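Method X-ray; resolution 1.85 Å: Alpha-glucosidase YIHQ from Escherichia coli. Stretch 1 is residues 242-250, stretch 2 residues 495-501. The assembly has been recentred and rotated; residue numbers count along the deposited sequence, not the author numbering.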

# COMPACT_ATOMS: atom_id res chain seq x y z
N LEU A 242 -12.82 11.72 -4.40
CA LEU A 242 -13.02 10.81 -5.52
C LEU A 242 -12.85 9.35 -5.11
O LEU A 242 -13.69 8.52 -5.39
CB LEU A 242 -12.05 11.16 -6.63
CG LEU A 242 -12.14 10.23 -7.85
CD1 LEU A 242 -13.52 10.20 -8.48
CD2 LEU A 242 -11.09 10.58 -8.88
N LEU A 243 -11.76 9.03 -4.44
CA LEU A 243 -11.43 7.61 -4.18
C LEU A 243 -11.97 7.04 -2.91
O LEU A 243 -12.14 5.82 -2.79
CB LEU A 243 -9.95 7.43 -4.18
CG LEU A 243 -9.10 7.91 -5.39
CD1 LEU A 243 -7.59 7.79 -5.07
CD2 LEU A 243 -9.45 7.21 -6.65
N GLY A 244 -12.10 7.88 -1.88
CA GLY A 244 -12.47 7.40 -0.55
C GLY A 244 -11.58 8.01 0.52
O GLY A 244 -10.43 8.38 0.21
N ARG A 245 -12.14 8.12 1.74
CA ARG A 245 -11.42 8.46 2.96
C ARG A 245 -11.55 7.35 3.97
O ARG A 245 -12.55 6.68 4.03
CB ARG A 245 -11.92 9.74 3.56
CG ARG A 245 -11.60 10.90 2.67
CD ARG A 245 -12.01 12.29 3.15
NE ARG A 245 -11.78 13.30 2.13
CZ ARG A 245 -12.66 14.21 1.74
NH1 ARG A 245 -13.82 14.33 2.36
NH2 ARG A 245 -12.36 15.00 0.75
N GLN A 246 -10.50 7.15 4.77
CA GLN A 246 -10.47 6.07 5.73
C GLN A 246 -11.19 6.49 7.02
O GLN A 246 -11.24 7.64 7.35
CB GLN A 246 -9.00 5.77 6.14
CG GLN A 246 -8.13 5.22 4.98
CD GLN A 246 -7.32 6.28 4.29
OE1 GLN A 246 -6.42 6.89 4.89
NE2 GLN A 246 -7.68 6.57 3.02
N PRO A 247 -11.64 5.55 7.78
CA PRO A 247 -12.16 5.88 9.11
C PRO A 247 -11.11 6.37 10.06
O PRO A 247 -9.89 6.09 9.89
CB PRO A 247 -12.73 4.53 9.61
CG PRO A 247 -12.86 3.67 8.41
CD PRO A 247 -11.75 4.13 7.48
N GLU A 248 -11.56 7.07 11.09
CA GLU A 248 -10.74 7.24 12.28
C GLU A 248 -10.40 5.88 12.91
O GLU A 248 -11.19 4.98 12.89
CB GLU A 248 -11.44 8.09 13.33
CG GLU A 248 -11.60 9.53 12.88
CD GLU A 248 -12.28 10.44 13.91
OE1 GLU A 248 -12.76 9.96 14.93
OE2 GLU A 248 -12.28 11.62 13.67
N LEU A 249 -9.14 5.76 13.39
CA LEU A 249 -8.67 4.54 14.06
C LEU A 249 -9.34 4.37 15.42
O LEU A 249 -9.61 5.36 16.13
CB LEU A 249 -7.16 4.60 14.29
CG LEU A 249 -6.26 4.65 13.06
CD1 LEU A 249 -4.78 4.83 13.42
CD2 LEU A 249 -6.40 3.38 12.27
N PRO A 250 -9.48 3.13 15.85
CA PRO A 250 -9.93 2.98 17.23
C PRO A 250 -9.00 3.58 18.19
O PRO A 250 -7.76 3.54 17.97
CB PRO A 250 -10.01 1.49 17.43
CG PRO A 250 -10.12 0.90 16.04
CD PRO A 250 -9.42 1.85 15.12
N MET A 495 0.18 10.20 -1.30
CA MET A 495 -0.09 10.92 -2.53
C MET A 495 -1.08 10.18 -3.44
O MET A 495 -1.54 10.75 -4.42
CB MET A 495 1.21 11.14 -3.30
CG MET A 495 2.20 12.05 -2.58
SD MET A 495 1.51 13.65 -2.05
CE MET A 495 1.40 14.39 -3.67
N THR A 496 -1.47 8.95 -3.08
CA THR A 496 -2.50 8.20 -3.78
C THR A 496 -3.73 8.09 -2.88
O THR A 496 -4.63 7.25 -3.06
CB THR A 496 -1.97 6.75 -4.15
OG1 THR A 496 -0.69 6.84 -4.75
CG2 THR A 496 -2.89 6.14 -5.18
N GLY A 497 -3.78 8.90 -1.84
CA GLY A 497 -4.95 8.93 -1.02
C GLY A 497 -5.19 7.99 0.10
O GLY A 497 -6.32 7.89 0.57
N HIS A 498 -4.16 7.28 0.55
CA HIS A 498 -4.26 6.42 1.74
C HIS A 498 -3.19 6.94 2.76
O HIS A 498 -1.95 6.99 2.48
CB HIS A 498 -4.08 4.94 1.43
CG HIS A 498 -4.66 4.08 2.53
ND1 HIS A 498 -4.26 4.18 3.85
CD2 HIS A 498 -5.71 3.24 2.52
CE1 HIS A 498 -5.00 3.39 4.60
NE2 HIS A 498 -5.88 2.79 3.81
N GLY A 499 -3.69 7.44 3.90
CA GLY A 499 -2.91 8.17 4.88
C GLY A 499 -2.67 7.42 6.22
O GLY A 499 -2.22 8.02 7.16
N LEU A 500 -2.94 6.11 6.31
CA LEU A 500 -2.69 5.30 7.48
C LEU A 500 -1.79 4.12 7.14
O LEU A 500 -2.23 3.21 6.45
CB LEU A 500 -4.03 4.82 8.11
CG LEU A 500 -5.06 5.92 8.44
CD1 LEU A 500 -6.37 5.31 8.87
CD2 LEU A 500 -4.50 6.80 9.48
N HIS A 501 -0.56 4.08 7.67
CA HIS A 501 0.46 3.17 7.19
C HIS A 501 1.37 2.77 8.33
O HIS A 501 1.86 3.63 9.03
CB HIS A 501 1.33 3.88 6.11
CG HIS A 501 2.20 2.99 5.30
ND1 HIS A 501 3.56 2.90 5.48
CD2 HIS A 501 1.92 2.25 4.21
CE1 HIS A 501 4.08 2.14 4.55
NE2 HIS A 501 3.11 1.78 3.72

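Two mostly loop segments of one chain, more than 250 residues apart in sequence, run side by side in nearly the same direction (11° apart) and bury 333 Å² between them, both sides summed. Gln-246 and Leu-500 cover the most surface, and the contact is organised round them.

Gln-246 (96 Å² covered) points its CA-to-CB bond toward the second stretch and reads that stretch's backbone with both ends of the carboxamide. Gln-246 OE1 accepts a hydrogen bond from Gly-499 N (3.0 Å, N-H...O angle 165°), while Gln-246 NE2 donates one to Gly-497 O (3.1 Å, 145°), so the amide spans His-498 and meets a backbone donor and a backbone acceptor at once. A glutamine suits this buried position because its side chain carries both functions without charge. Chi1 is in the m well; chi2, at 96°, lies between wells, and the amide is held at both ends in this conformation. Its aliphatic part is used as well: Gln-246 CG lies over one face of the His-498 ring, 3.8 Å from the ring centroid and 25° off the normal, a CH-pi contact. The CA-to-CB bond of His-498 points sideways, but the end of the side chain comes nearer. Leu-500 N also makes a weak hydrogen bond to His-498 ND1 (3.4 Å), within the second stretch.

Leu-500 (75 Å² covered) brings an apolar side chain to the contact. Its CA-to-CB bond points toward the first stretch, and with chi1 m and chi2 t Leu-500 CD1 reaches Gln-246 CB (3.8 Å) and forms an apolar pair with Leu-249 CD2 (3.9 Å), with Pro-247 O a close neighbour (3.7 Å). Leu-249, buried and also directed toward its partner, thus packs methyl to methyl against Leu-500. Arg-245 and Glu-248, in the first stretch, direct their CA-to-CB bonds away from the second and make no contact with it.

At the other end, Leu-243, in the last turn of a helix, places its CD1 3.6 Å from Thr-496 O. Gly-497 sits beside it, with the two CA atoms 7.3 Å apart; a CB here would point toward the first stretch and lie 3.6 Å from Leu-243 CD1. The backbone angles of Gly-497 (85/15) call for glycine by themselves, since a CB would be jammed against Thr-496 O. Gly-244, the first residue to leave the helix, likewise has positive phi (134°), and there a CB would press on Leu-243 O, so glycine suits the turn that leads the chain on to Gln-246.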